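Local coordinates for periplasmic branched-chain amino acid-binding protein (Burkholderia mallei, PDB 3I09), which probably captures branched-chain amino acids or related small acids in the periplasm for an ABC transporter, closing two lobes round the ligand, at residues 201-205 with 206-210; 10-14 with 15-19; 256-259 with 260-263; 343-346 with 347-351. All coordinates share one frame; numbering follows the deposited sequence.

Overall arrangement
Interactions 1 and 2 meet at the acetoacetic acid pocket of this type I periplasmic binding protein. Their centres lie 14 Å apart, and each follows a strand of a different sheet, interaction 1 leading into helix 205-217: A204 and Y17 both touch the ligand. They also touch each other, with a probable hydrogen bond of 3.1 Å from G206 N to L16 O. Interactions 3 and 4 lie farther from the chain centre and are likewise 14 Å apart between centres; N256 ND2 packs at 3.7 Å from E346 OE2. Between the two groups there is no touch: nearest atoms are about 8 Å apart for interactions 2 and 4 and about 19 Å for 1 and 3.

Interaction 1: residues 201-205 with 206-210; sequences LANAG and GDTVN
T208 reaches back from the first turn of helix 205-217 to N203, its OG1 donating to N203 OD1 over 2.8 Å. The hydroxyl meets the amide oxygen from above the carbonyl plane, 38° out of it. N203 can offer that oxygen because its CG stands between the backbone N and carbonyl carbon (chi1 59°), folding the amide over the strand-to-helix turn; its ND2 is hydrogen-bonded to H177 NE2.

The tight part lies beside this bond. T208 OG1 sits 3.0 Å from A204 CA, and G205 and G206 carry the chain round with no side chain, G205 at positive phi. V209 N then hydrogen-bonds to G205 O at 3.0 Å, while A204 O receives weak bonds from D207 N and T208 N.

Packing is looser at the far side of T208, where L201 CD1 comes to 4.4 Å from its CG2, and between the CB atoms of N203 and D207, 4.0 Å apart. On the D207 side water 1 joins the two segments, accepting from A204 N at 3.1 Å and donating to D207 OD2 at 2.8 Å. G206, partly exposed, marks the side nearer solvent.

The turn opens the helix of the beta-alpha-beta unit 198-202, 205-217, 225-228 and presents A204 to acetoacetic acid. D207 OD2 also accepts from S180 N, and OD1 weakly from A181 N; with these donors and water 1, this buried carboxylate in the first helical turn is probably stabilised as the anion.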
ATOM      1  N   LEU A 201      -1.190   9.326 -12.848  1.00 12.50           N
ATOM      2  CA  LEU A 201      -0.241   8.223 -12.840  1.00 12.32           C
ATOM      3  C   LEU A 201      -0.788   7.052 -12.047  1.00 12.57           C
ATOM      4  O   LEU A 201      -0.652   7.002 -10.812  1.00 11.73           O
ATOM      5  CB  LEU A 201       1.061   8.694 -12.211  1.00 12.53           C
ATOM      6  CG  LEU A 201       1.716   9.840 -12.972  1.00 13.55           C
ATOM      7  CD1 LEU A 201       2.942  10.361 -12.203  1.00 13.77           C
ATOM      8  CD2 LEU A 201       2.087   9.416 -14.395  1.00 13.56           C
ATOM      9  N   ALA A 202      -1.493   6.153 -12.738  1.00 12.14           N
ATOM     10  CA  ALA A 202      -2.088   4.972 -12.106  1.00 12.67           C
ATOM     11  C   ALA A 202      -1.057   3.854 -12.154  1.00 11.55           C
ATOM     12  O   ALA A 202      -1.219   2.827 -12.836  1.00 12.41           O
ATOM     13  CB  ALA A 202      -3.417   4.569 -12.839  1.00 12.53           C
ATOM     14  N   ASN A 203       0.022   4.058 -11.408  1.00 13.00           N
ATOM     15  CA  ASN A 203       1.149   3.130 -11.392  1.00 11.97           C
ATOM     16  C   ASN A 203       1.904   3.414 -10.098  1.00 12.07           C
ATOM     17  O   ASN A 203       1.422   4.217  -9.313  1.00 12.82           O
ATOM     18  CB  ASN A 203       2.015   3.263 -12.651  1.00 12.50           C
ATOM     19  CG  ASN A 203       2.608   4.670 -12.869  1.00 13.97           C
ATOM     20  OD1 ASN A 203       2.772   5.464 -11.951  1.00 13.01           O
ATOM     21  ND2 ASN A 203       3.058   4.914 -14.101  1.00 14.16           N
ATOM     22  N   ALA A 204       3.022   2.752  -9.860  1.00 11.72           N
ATOM     23  CA  ALA A 204       3.672   2.830  -8.533  1.00 11.30           C
ATOM     24  C   ALA A 204       5.164   2.584  -8.636  1.00 12.05           C
ATOM     25  O   ALA A 204       5.677   2.083  -9.650  1.00 11.25           O
ATOM     26  CB  ALA A 204       3.060   1.809  -7.601  1.00 11.07           C
ATOM     27  N   GLY A 205       5.867   2.908  -7.563  1.00 10.20           N
ATOM     28  CA  GLY A 205       7.258   2.556  -7.439  1.00 11.96           C
ATOM     29  C   GLY A 205       8.139   3.034  -8.576  1.00 11.89           C
ATOM     30  O   GLY A 205       8.057   4.186  -9.009  1.00 11.82           O
ATOM     31  N   GLY A 206       8.988   2.134  -9.085  1.00 12.54           N
ATOM     32  CA  GLY A 206       9.902   2.492 -10.172  1.00 13.52           C
ATOM     33  C   GLY A 206       9.197   3.025 -11.413  1.00 13.61           C
ATOM     34  O   GLY A 206       9.772   3.856 -12.135  1.00 13.77           O
ATOM     35  N   ASP A 207       7.950   2.583 -11.650  1.00 13.02           N
ATOM     36  CA  ASP A 207       7.159   3.095 -12.800  1.00 13.09           C
ATOM     37  C   ASP A 207       6.806   4.566 -12.596  1.00 12.57           C
ATOM     38  O   ASP A 207       6.916   5.373 -13.512  1.00 12.28           O
ATOM     39  CB  ASP A 207       5.864   2.261 -13.043  1.00 13.30           C
ATOM     40  CG  ASP A 207       6.107   0.970 -13.849  1.00 15.54           C
ATOM     41  OD1 ASP A 207       7.078   0.936 -14.666  1.00 16.75           O
ATOM     42  OD2 ASP A 207       5.326  -0.015 -13.648  1.00 14.59           O
ATOM     43  N   THR A 208       6.367   4.917 -11.390  1.00 12.49           N
ATOM     44  CA  THR A 208       6.044   6.282 -11.070  1.00 12.14           C
ATOM     45  C   THR A 208       7.309   7.160 -11.206  1.00 12.72           C
ATOM     46  O   THR A 208       7.262   8.262 -11.768  1.00 12.30           O
ATOM     47  CB  THR A 208       5.465   6.393  -9.654  1.00 13.20           C
ATOM     48  OG1 THR A 208       4.306   5.555  -9.557  1.00 14.06           O
ATOM     49  CG2 THR A 208       5.067   7.834  -9.316  1.00 12.96           C
ATOM     50  N   VAL A 209       8.415   6.663 -10.696  1.00 11.53           N
ATOM     51  CA  VAL A 209       9.665   7.404 -10.746  1.00 12.77           C
ATOM     52  C   VAL A 209      10.085   7.641 -12.173  1.00 12.77           C
ATOM     53  O   VAL A 209      10.361   8.793 -12.580  1.00 12.29           O
ATOM     54  CB  VAL A 209      10.762   6.696  -9.925  1.00 12.84           C
ATOM     55  CG1 VAL A 209      12.176   7.249 -10.258  1.00 12.69           C
ATOM     56  CG2 VAL A 209      10.435   6.834  -8.417  1.00 11.76           C
ATOM     57  N   ASN A 210      10.110   6.565 -12.952  1.00 12.66           N
ATOM     58  CA  ASN A 210      10.550   6.655 -14.351  1.00 13.46           C
ATOM     59  C   ASN A 210       9.610   7.494 -15.204  1.00 14.60           C
ATOM     60  O   ASN A 210      10.084   8.238 -16.071  1.00 14.74           O
ATOM     61  CB  ASN A 210      10.775   5.271 -14.952  1.00 14.60           C
ATOM     62  CG  ASN A 210      12.021   4.600 -14.391  1.00 17.22           C
ATOM     63  OD1 ASN A 210      13.002   5.292 -14.009  1.00 18.17           O
ATOM     64  ND2 ASN A 210      12.021   3.274 -14.360  1.00 16.61           N
TER
HETATM   65  O   HOH W   1       3.435   0.263 -11.600  1.00 13.13           O

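Interaction 2: residues 10-14 with 15-19; sequences ITDMS and GLYAD
D12 turns its carboxylate into the 15-18 turn and binds it with both oxygens. CG is anti to the backbone N (chi1 174°), which carries the group forward over the chain that follows. OD1 takes G15 N at 2.7 Å on its syn side, close to the carboxylate plane, and S14 N at 3.0 Å from well above that plane, 41° out of it; the S14 bond makes an Asx turn. OD2 accepts from Y17 N at 2.9 Å on its anti side, 31° out of plane. Three backbone N-H groups thus hold the carboxylate against rotation, and OD2 has a further donor in N54 ND2.

Y17 CB comes 3.5 Å from D12 OD2, while the ring leads away. L16 packs on one face of that ring, its CG 3.6 Å above the plane and over the centre. On the backbone side, A18 CA approaches D12 O at 3.5 Å in a CA-H...O contact, and A18 N closes the type I turn on G15 O. Water 2 donates to D12 O at 2.6 Å as well as to T11 OG1 and Y17 O, tying the strand end to the turn.

The arrangement shapes the pocket loop: Y17 touches acetoacetic acid and its OH bonds to Y150 OH. It joins strand 5-11 to helix 22-36, leans on strand 43-51, where S14 OG meets D51, and meets the start of helix 205-217, where G206 N probably hydrogen-bonds to L16 O.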
ATOM      1  N   ILE A  10       5.771 -12.524   1.789  1.00 10.30           N
ATOM      2  CA  ILE A  10       6.034 -12.644   0.341  1.00 10.22           C
ATOM      3  C   ILE A  10       5.850 -11.301  -0.331  1.00 10.16           C
ATOM      4  O   ILE A  10       4.767 -10.680  -0.273  1.00 10.81           O
ATOM      5  CB  ILE A  10       5.147 -13.685  -0.346  1.00 10.99           C
ATOM      6  CG1 ILE A  10       5.222 -15.026   0.360  1.00 11.12           C
ATOM      7  CG2 ILE A  10       5.585 -13.794  -1.845  1.00 11.36           C
ATOM      8  CD1 ILE A  10       4.319 -16.122  -0.266  1.00 10.40           C
ATOM      9  N   THR A  11       6.914 -10.812  -0.947  1.00 10.02           N
ATOM     10  CA  THR A  11       6.916  -9.490  -1.539  1.00 10.82           C
ATOM     11  C   THR A  11       7.942  -9.413  -2.642  1.00 10.52           C
ATOM     12  O   THR A  11       8.652 -10.389  -2.916  1.00 10.94           O
ATOM     13  CB  THR A  11       7.175  -8.373  -0.458  1.00  9.31           C
ATOM     14  OG1 THR A  11       6.741  -7.101  -0.976  1.00 11.17           O
ATOM     15  CG2 THR A  11       8.665  -8.302  -0.042  1.00 10.68           C
ATOM     16  N   ASP A  12       7.960  -8.300  -3.350  1.00 11.42           N
ATOM     17  CA  ASP A  12       9.000  -8.066  -4.377  1.00 11.33           C
ATOM     18  C   ASP A  12      10.294  -7.643  -3.649  1.00 12.13           C
ATOM     19  O   ASP A  12      10.359  -6.550  -3.072  1.00 13.67           O
ATOM     20  CB  ASP A  12       8.578  -6.950  -5.322  1.00 11.05           C
ATOM     21  CG  ASP A  12       9.668  -6.559  -6.317  1.00 13.60           C
ATOM     22  OD1 ASP A  12      10.625  -7.328  -6.462  1.00 13.82           O
ATOM     23  OD2 ASP A  12       9.545  -5.480  -6.961  1.00 12.22           O
HETATM   24  N   MSE A  13      11.307  -8.499  -3.687  1.00 12.76           N
HETATM   25  CA  MSE A  13      12.581  -8.156  -3.044  0.50 13.78           C
HETATM   26  C   MSE A  13      13.654  -7.765  -4.042  1.00 14.20           C
HETATM   27  O   MSE A  13      14.771  -7.429  -3.646  1.00 16.16           O
HETATM   28  CB  MSE A  13      13.052  -9.294  -2.147  0.50 13.50           C
HETATM   29  CG  MSE A  13      12.241  -9.387  -0.893  0.50 16.31           C
HETATM   30 SE   MSE A  13      12.707 -10.961   0.121  0.38 15.25          SE
HETATM   31  CE  MSE A  13      14.424 -10.398   0.799  0.50 21.72           C
ATOM     32  N   SER A  14      13.321  -7.786  -5.339  1.00 13.94           N
ATOM     33  CA  SER A  14      14.332  -7.568  -6.377  1.00 14.49           C
ATOM     34  C   SER A  14      14.013  -6.569  -7.488  1.00 14.46           C
ATOM     35  O   SER A  14      14.924  -6.145  -8.190  1.00 15.49           O
ATOM     36  CB  SER A  14      14.732  -8.916  -7.013  1.00 14.60           C
ATOM     37  OG  SER A  14      13.624  -9.687  -7.467  1.00 14.45           O
ATOM     38  N   GLY A  15      12.755  -6.194  -7.673  1.00 13.96           N
ATOM     39  CA  GLY A  15      12.345  -5.343  -8.793  1.00 13.78           C
ATOM     40  C   GLY A  15      11.920  -3.934  -8.367  1.00 13.75           C
ATOM     41  O   GLY A  15      12.448  -3.371  -7.387  1.00 12.71           O
ATOM     42  N   LEU A  16      10.969  -3.374  -9.100  1.00 12.13           N
ATOM     43  CA  LEU A  16      10.636  -1.954  -9.007  1.00 12.22           C
ATOM     44  C   LEU A  16       9.976  -1.560  -7.659  1.00 12.43           C
ATOM     45  O   LEU A  16       9.829  -0.369  -7.384  1.00 12.72           O
ATOM     46  CB  LEU A  16       9.734  -1.537 -10.147  1.00 11.82           C
ATOM     47  CG  LEU A  16       8.240  -1.902 -10.083  1.00 13.54           C
ATOM     48  CD1 LEU A  16       7.509  -1.202 -11.217  1.00 13.19           C
ATOM     49  CD2 LEU A  16       7.990  -3.425 -10.161  1.00 12.14           C
ATOM     50  N   TYR A  17       9.550  -2.538  -6.859  1.00 12.06           N
ATOM     51  CA  TYR A  17       8.942  -2.267  -5.538  1.00 12.09           C
ATOM     52  C   TYR A  17       9.834  -2.638  -4.339  1.00 11.93           C
ATOM     53  O   TYR A  17       9.399  -2.525  -3.185  1.00 12.81           O
ATOM     54  CB  TYR A  17       7.584  -2.984  -5.418  1.00 12.51           C
ATOM     55  CG  TYR A  17       6.587  -2.583  -6.480  1.00 11.67           C
ATOM     56  CD1 TYR A  17       6.435  -1.277  -6.843  1.00 11.25           C
ATOM     57  CD2 TYR A  17       5.760  -3.545  -7.108  1.00  8.83           C
ATOM     58  CE1 TYR A  17       5.492  -0.893  -7.803  1.00 12.53           C
ATOM     59  CE2 TYR A  17       4.834  -3.185  -8.072  1.00 12.08           C
ATOM     60  CZ  TYR A  17       4.696  -1.847  -8.412  1.00 13.48           C
ATOM     61  OH  TYR A  17       3.784  -1.438  -9.359  1.00 14.69           O
ATOM     62  N   ALA A  18      11.084  -3.011  -4.592  1.00 12.26           N
ATOM     63  CA  ALA A  18      11.957  -3.519  -3.520  1.00 13.19           C
ATOM     64  C   ALA A  18      12.270  -2.440  -2.477  1.00 12.65           C
ATOM     65  O   ALA A  18      12.282  -2.732  -1.284  1.00 13.58           O
ATOM     66  CB  ALA A  18      13.277  -4.092  -4.101  1.00 12.23           C
ATOM     67  N   ASP A  19      12.479  -1.206  -2.916  1.00 13.97           N
ATOM     68  CA  ASP A  19      12.916  -0.150  -1.987  1.00 13.69           C
ATOM     69  C   ASP A  19      11.815   0.245  -1.054  1.00 12.70           C
ATOM     70  O   ASP A  19      12.070   0.538   0.102  1.00 12.96           O
ATOM     71  CB  ASP A  19      13.399   1.109  -2.729  1.00 14.99           C
ATOM     72  CG  ASP A  19      14.693   0.915  -3.455  1.00 21.90           C
ATOM     73  OD1 ASP A  19      15.514   0.069  -3.044  1.00 29.94           O
ATOM     74  OD2 ASP A  19      14.893   1.649  -4.449  1.00 29.42           O
TER
HETATM   75  O   HOH W   2       8.368  -5.019  -2.250  1.00 11.16           O
HETATM   76  O   HOH W   3      15.316  -3.253  -6.959  1.00 36.67           O

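Interaction 3: residues 256-259 with 260-263; sequences NRDQ and ASRQ
S261 OG is gripped from several sides: D258 N donates to it at 2.9 Å, and in the conformer described, one of two modelled and so with some doubt, OG also bonds to W255 O, with Y254 O a weak second partner. The return bond runs from S261 N to D258 OD1, also 2.9 Å, met nearly along the C-O axis. Together they make a capping box, with D258 as N-cap of helix 259-272. The D258 side chain folds back to bring OD1 to S261 N. The other oxygen, OD2, forms a salt bridge with R257 NE at 3.1 Å, the nitrogen lying above the carboxylate plane.

R262 ties the preceding loop to the helix by holding N256 side-on. Its NE bonds to N256 OD1 at 2.7 Å with the oxygen close to the guanidinium plane, while NH2 reaches N256 O at 3.0 Å, that oxygen 31° out of the plane. The amide and guanidinium planes stand 73° apart, and D258 C lies 3.4 Å over one guanidinium face, toward its rim.

Helical bonding follows, with R262 N on D258 O and Q263 N on Q259 O. On the exposed flank Q259 and Q263 run side by side, their amide planes 3° apart and Q259 CG 3.7 Å from Q263 OE1.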
ATOM      1  N   ASN A 256       7.954  11.559  10.109  1.00 12.82           N
ATOM      2  CA  ASN A 256       8.078  12.797  10.883  1.00 15.02           C
ATOM      3  C   ASN A 256       6.737  13.335  11.392  1.00 15.66           C
ATOM      4  O   ASN A 256       6.657  14.473  11.815  1.00 16.01           O
ATOM      5  CB  ASN A 256       8.760  13.887  10.052  1.00 16.61           C
ATOM      6  CG  ASN A 256       9.414  14.968  10.925  1.00 19.96           C
ATOM      7  OD1 ASN A 256       9.765  14.712  12.081  1.00 25.23           O
ATOM      8  ND2 ASN A 256       9.598  16.191  10.363  1.00 21.09           N
ATOM      9  N   ARG A 257       5.687  12.519  11.346  1.00 16.31           N
ATOM     10  CA  ARG A 257       4.344  12.949  11.789  1.00 18.20           C
ATOM     11  C   ARG A 257       4.315  13.375  13.231  1.00 17.66           C
ATOM     12  O   ARG A 257       3.765  14.446  13.536  1.00 18.20           O
ATOM     13  CB  ARG A 257       3.303  11.823  11.603  1.00 19.22           C
ATOM     14  CG  ARG A 257       1.867  12.199  12.021  1.00 23.74           C
ATOM     15  CD  ARG A 257       0.832  11.048  11.799  1.00 27.64           C
ATOM     16  NE  ARG A 257       1.158   9.914  12.670  1.00 33.34           N
ATOM     17  CZ  ARG A 257       0.779   8.637  12.483  1.00 34.37           C
ATOM     18  NH1 ARG A 257       0.005   8.271  11.457  1.00 35.99           N
ATOM     19  NH2 ARG A 257       1.167   7.715  13.346  1.00 32.74           N
ATOM     20  N   ASP A 258       4.893  12.568  14.111  1.00 16.86           N
ATOM     21  CA  ASP A 258       4.780  12.808  15.559  1.00 17.85           C
ATOM     22  C   ASP A 258       5.858  12.085  16.335  1.00 17.11           C
ATOM     23  O   ASP A 258       6.721  11.464  15.756  1.00 14.90           O
ATOM     24  CB  ASP A 258       3.369  12.429  16.095  1.00 18.03           C
ATOM     25  CG  ASP A 258       2.984  11.002  15.789  1.00 22.55           C
ATOM     26  OD1 ASP A 258       3.875  10.106  15.750  1.00 19.08           O
ATOM     27  OD2 ASP A 258       1.762  10.750  15.612  1.00 25.41           O
ATOM     28  N   GLN A 259       5.852  12.240  17.659  1.00 16.55           N
ATOM     29  CA  GLN A 259       6.902  11.662  18.478  1.00 15.42           C
ATOM     30  C   GLN A 259       7.002  10.147  18.241  1.00 15.18           C
ATOM     31  O   GLN A 259       8.101   9.617  18.046  1.00 14.07           O
ATOM     32  CB  GLN A 259       6.619  11.945  19.943  1.00 16.25           C
ATOM     33  CG  GLN A 259       7.701  11.555  20.899  1.00 17.12           C
ATOM     34  CD  GLN A 259       7.271  11.772  22.361  1.00 21.04           C
ATOM     35  OE1 GLN A 259       6.159  11.412  22.746  1.00 28.12           O
ATOM     36  NE2 GLN A 259       8.140  12.344  23.157  1.00 15.45           N
ATOM     37  N   ALA A 260       5.857   9.452  18.275  1.00 14.14           N
ATOM     38  CA  ALA A 260       5.840   7.994  18.206  1.00 13.10           C
ATOM     39  C   ALA A 260       6.343   7.478  16.830  1.00 12.06           C
ATOM     40  O   ALA A 260       7.104   6.488  16.774  1.00 11.66           O
ATOM     41  CB  ALA A 260       4.388   7.420  18.519  1.00 13.01           C
ATOM     42  N   SER A 261       5.993   8.177  15.755  1.00 11.76           N
ATOM     43  CA  SER A 261       6.465   7.786  14.404  0.50 11.66           C
ATOM     44  C   SER A 261       7.977   7.985  14.299  1.00 11.55           C
ATOM     45  O   SER A 261       8.700   7.117  13.773  1.00 11.40           O
ATOM     46  CB  SER A 261       5.731   8.548  13.295  0.50 11.54           C
ATOM     47  OG  SER A 261       5.969   9.952  13.305  0.50  7.60           O
ATOM     48  N   ARG A 262       8.451   9.117  14.800  1.00 11.62           N
ATOM     49  CA  ARG A 262       9.873   9.432  14.748  1.00 12.58           C
ATOM     50  C   ARG A 262      10.677   8.415  15.550  1.00 11.31           C
ATOM     51  O   ARG A 262      11.757   7.986  15.151  1.00 12.02           O
ATOM     52  CB  ARG A 262      10.146  10.835  15.316  1.00 12.44           C
ATOM     53  CG  ARG A 262       9.681  11.997  14.436  1.00 16.33           C
ATOM     54  CD  ARG A 262       9.790  13.392  15.204  1.00 20.54           C
ATOM     55  NE  ARG A 262       8.826  14.322  14.593  1.00 23.90           N
ATOM     56  CZ  ARG A 262       7.853  14.973  15.218  1.00 25.50           C
ATOM     57  NH1 ARG A 262       7.713  14.923  16.550  1.00 28.93           N
ATOM     58  NH2 ARG A 262       7.042  15.739  14.500  1.00 28.56           N
ATOM     59  N   GLN A 263      10.184   8.069  16.728  1.00 12.35           N
ATOM     60  CA  GLN A 263      10.926   7.159  17.596  1.00 12.13           C
ATOM     61  C   GLN A 263      11.045   5.767  16.960  1.00 13.06           C
ATOM     62  O   GLN A 263      12.108   5.150  17.005  1.00 12.33           O
ATOM     63  CB  GLN A 263      10.309   7.130  19.006  1.00 13.62           C
ATOM     64  CG  GLN A 263      10.656   8.451  19.734  1.00 19.04           C
ATOM     65  CD  GLN A 263      10.252   8.572  21.212  1.00 26.88           C
ATOM     66  OE1 GLN A 263       9.148   8.207  21.628  1.00 32.94           O
ATOM     67  NE2 GLN A 263      11.155   9.143  22.000  1.00 30.84           N
TER

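Interaction 4: residues 343-346 with 347-351; sequences ESKE and PWDYY
The carboxylates of E346 and D349 lie almost parallel, their planes 14° apart, with E346 OE2 over one face of the D349 group, 3.4 Å from its CG and displaced toward CB. D349 OD2 accepts from K345 N at 2.8 Å on its anti side, somewhat out of the carboxylate plane. E346 gets there by bending at chi2 (-85°), which folds its chain back across D349. OE2 and D349 OD2 are 3.5 Å apart, a like-charge contact whose cost is probably eased by the salt bridge of D349 OD1 with K339 NZ. Behind the turn, W348 CA sits 3.5 Å above one face of the Y350 ring, off toward its rim, and the W348 ring stacks with H237.

Two further bonds close the loop: S344 OG donates to D349 O at 2.7 Å, and D349 N to E346 O at 3.0 Å. W348, at positive phi (71°), occupies the third position of the turn.

This is a type II beta turn, E346 to D349, whose fourth residue turns its side chain back to hold the incoming chain; it lies in the loop linking the antiparallel strands 329-338 and 351-357.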
ATOM      1  N   GLU A 343      12.161  24.307   1.869  1.00 12.82           N
ATOM      2  CA  GLU A 343      11.310  24.000   3.032  1.00 13.88           C
ATOM      3  C   GLU A 343      11.787  22.753   3.788  1.00 13.39           C
ATOM      4  O   GLU A 343      11.271  22.474   4.850  1.00 14.94           O
ATOM      5  CB  GLU A 343       9.852  23.793   2.605  1.00 14.32           C
ATOM      6  CG  GLU A 343       9.239  25.020   1.944  1.00 14.05           C
ATOM      7  CD  GLU A 343       7.871  24.788   1.361  1.00 17.89           C
ATOM      8  OE1 GLU A 343       7.520  23.683   0.876  1.00 16.12           O
ATOM      9  OE2 GLU A 343       7.131  25.782   1.327  1.00 23.49           O
ATOM     10  N   SER A 344      12.731  22.013   3.210  1.00 12.09           N
ATOM     11  CA  SER A 344      13.179  20.738   3.747  1.00 12.52           C
ATOM     12  C   SER A 344      14.320  21.015   4.709  1.00 11.51           C
ATOM     13  O   SER A 344      15.328  21.577   4.309  1.00 11.99           O
ATOM     14  CB  SER A 344      13.611  19.795   2.633  1.00 11.96           C
ATOM     15  OG  SER A 344      14.005  18.537   3.146  1.00 12.57           O
ATOM     16  N   LYS A 345      14.131  20.619   5.968  1.00 11.67           N
ATOM     17  CA  LYS A 345      14.971  21.082   7.079  1.00 12.45           C
ATOM     18  C   LYS A 345      15.933  20.005   7.623  1.00 12.64           C
ATOM     19  O   LYS A 345      16.814  20.308   8.433  1.00 11.29           O
ATOM     20  CB  LYS A 345      14.086  21.583   8.214  1.00 13.76           C
ATOM     21  CG  LYS A 345      13.374  22.891   7.829  1.00 18.38           C
ATOM     22  CD  LYS A 345      12.343  23.303   8.858  1.00 25.60           C
ATOM     23  CE  LYS A 345      11.638  24.619   8.448  1.00 29.93           C
ATOM     24  NZ  LYS A 345      10.940  25.241   9.638  1.00 32.15           N
ATOM     25  N   GLU A 346      15.759  18.772   7.162  1.00 11.77           N
ATOM     26  CA  GLU A 346      16.737  17.719   7.426  1.00 11.50           C
ATOM     27  C   GLU A 346      16.514  16.638   6.400  1.00 12.80           C
ATOM     28  O   GLU A 346      15.496  16.663   5.683  1.00 11.23           O
ATOM     29  CB  GLU A 346      16.626  17.171   8.848  1.00 13.15           C
ATOM     30  CG  GLU A 346      15.254  16.595   9.178  1.00 13.56           C
ATOM     31  CD  GLU A 346      14.243  17.602   9.646  1.00 17.97           C
ATOM     32  OE1 GLU A 346      14.632  18.587  10.294  1.00 16.89           O
ATOM     33  OE2 GLU A 346      13.024  17.360   9.437  1.00 17.60           O
ATOM     34  N   PRO A 347      17.450  15.673   6.318  1.00 12.96           N
ATOM     35  CA  PRO A 347      17.255  14.615   5.332  1.00 12.82           C
ATOM     36  C   PRO A 347      15.932  13.901   5.525  1.00 13.17           C
ATOM     37  O   PRO A 347      15.499  13.640   6.654  1.00 13.21           O
ATOM     38  CB  PRO A 347      18.434  13.681   5.598  1.00 14.65           C
ATOM     39  CG  PRO A 347      19.486  14.605   6.168  1.00 12.92           C
ATOM     40  CD  PRO A 347      18.737  15.544   7.013  1.00 13.64           C
ATOM     41  N   TRP A 348      15.297  13.590   4.400  1.00 11.44           N
ATOM     42  CA  TRP A 348      13.991  12.932   4.352  1.00 11.68           C
ATOM     43  C   TRP A 348      12.805  13.763   4.786  1.00 11.46           C
ATOM     44  O   TRP A 348      11.691  13.237   4.855  1.00 11.44           O
ATOM     45  CB  TRP A 348      13.983  11.553   5.047  1.00 10.88           C
ATOM     46  CG  TRP A 348      15.023  10.580   4.565  1.00 12.02           C
ATOM     47  CD1 TRP A 348      16.310  10.481   5.019  1.00 15.06           C
ATOM     48  CD2 TRP A 348      14.840   9.490   3.661  1.00 15.47           C
ATOM     49  NE1 TRP A 348      16.962   9.432   4.401  1.00 13.93           N
ATOM     50  CE2 TRP A 348      16.086   8.815   3.552  1.00 12.60           C
ATOM     51  CE3 TRP A 348      13.771   9.059   2.876  1.00 14.35           C
ATOM     52  CZ2 TRP A 348      16.266   7.701   2.739  1.00 14.97           C
ATOM     53  CZ3 TRP A 348      13.949   7.950   2.059  1.00 15.83           C
ATOM     54  CH2 TRP A 348      15.201   7.289   1.990  1.00 14.23           C
ATOM     55  N   ASP A 349      13.009  15.056   5.045  1.00 12.12           N
ATOM     56  CA  ASP A 349      11.902  15.949   5.400  1.00 12.26           C
ATOM     57  C   ASP A 349      11.202  16.393   4.113  1.00 11.76           C
ATOM     58  O   ASP A 349      11.586  17.379   3.525  1.00 12.64           O
ATOM     59  CB  ASP A 349      12.435  17.136   6.229  1.00 12.67           C
ATOM     60  CG  ASP A 349      11.391  18.200   6.519  1.00 13.45           C
ATOM     61  OD1 ASP A 349      10.200  17.897   6.437  1.00 12.35           O
ATOM     62  OD2 ASP A 349      11.772  19.341   6.890  1.00 13.36           O
ATOM     63  N   TYR A 350      10.183  15.648   3.678  1.00 11.18           N
ATOM     64  CA  TYR A 350       9.613  15.858   2.360  1.00 11.61           C
ATOM     65  C   TYR A 350       8.174  16.365   2.324  1.00 13.64           C
ATOM     66  O   TYR A 350       7.759  16.870   1.263  1.00 13.17           O
ATOM     67  CB  TYR A 350       9.668  14.551   1.538  1.00 12.03           C
ATOM     68  CG  TYR A 350      11.037  13.947   1.300  1.00  9.78           C
ATOM     69  CD1 TYR A 350      12.199  14.716   1.320  1.00 12.12           C
ATOM     70  CD2 TYR A 350      11.172  12.607   0.924  1.00 12.34           C
ATOM     71  CE1 TYR A 350      13.439  14.157   1.033  1.00 12.93           C
ATOM     72  CE2 TYR A 350      12.426  12.045   0.662  1.00 11.86           C
ATOM     73  CZ  TYR A 350      13.533  12.805   0.740  1.00 15.31           C
ATOM     74  OH  TYR A 350      14.765  12.262   0.492  1.00 18.70           O
ATOM     75  N   TYR A 351       7.412  16.226   3.413  1.00 12.99           N
ATOM     76  CA  TYR A 351       5.961  16.397   3.394  0.50 14.01           C
ATOM     77  C   TYR A 351       5.433  17.573   4.188  1.00 15.01           C
ATOM     78  O   TYR A 351       5.924  17.833   5.279  1.00 14.73           O
ATOM     79  CB  TYR A 351       5.324  15.192   4.056  0.50 14.02           C
ATOM     80  CG  TYR A 351       5.665  13.851   3.489  0.50 13.61           C
ATOM     81  CD1 TYR A 351       5.089  13.413   2.305  0.50 16.24           C
ATOM     82  CD2 TYR A 351       6.497  12.983   4.178  0.50 12.14           C
ATOM     83  CE1 TYR A 351       5.347  12.159   1.816  0.50 14.94           C
ATOM     84  CE2 TYR A 351       6.779  11.722   3.681  0.50 13.03           C
ATOM     85  CZ  TYR A 351       6.213  11.324   2.496  0.50 14.46           C
ATOM     86  OH  TYR A 351       6.484  10.078   1.992  0.50 14.11           O
TER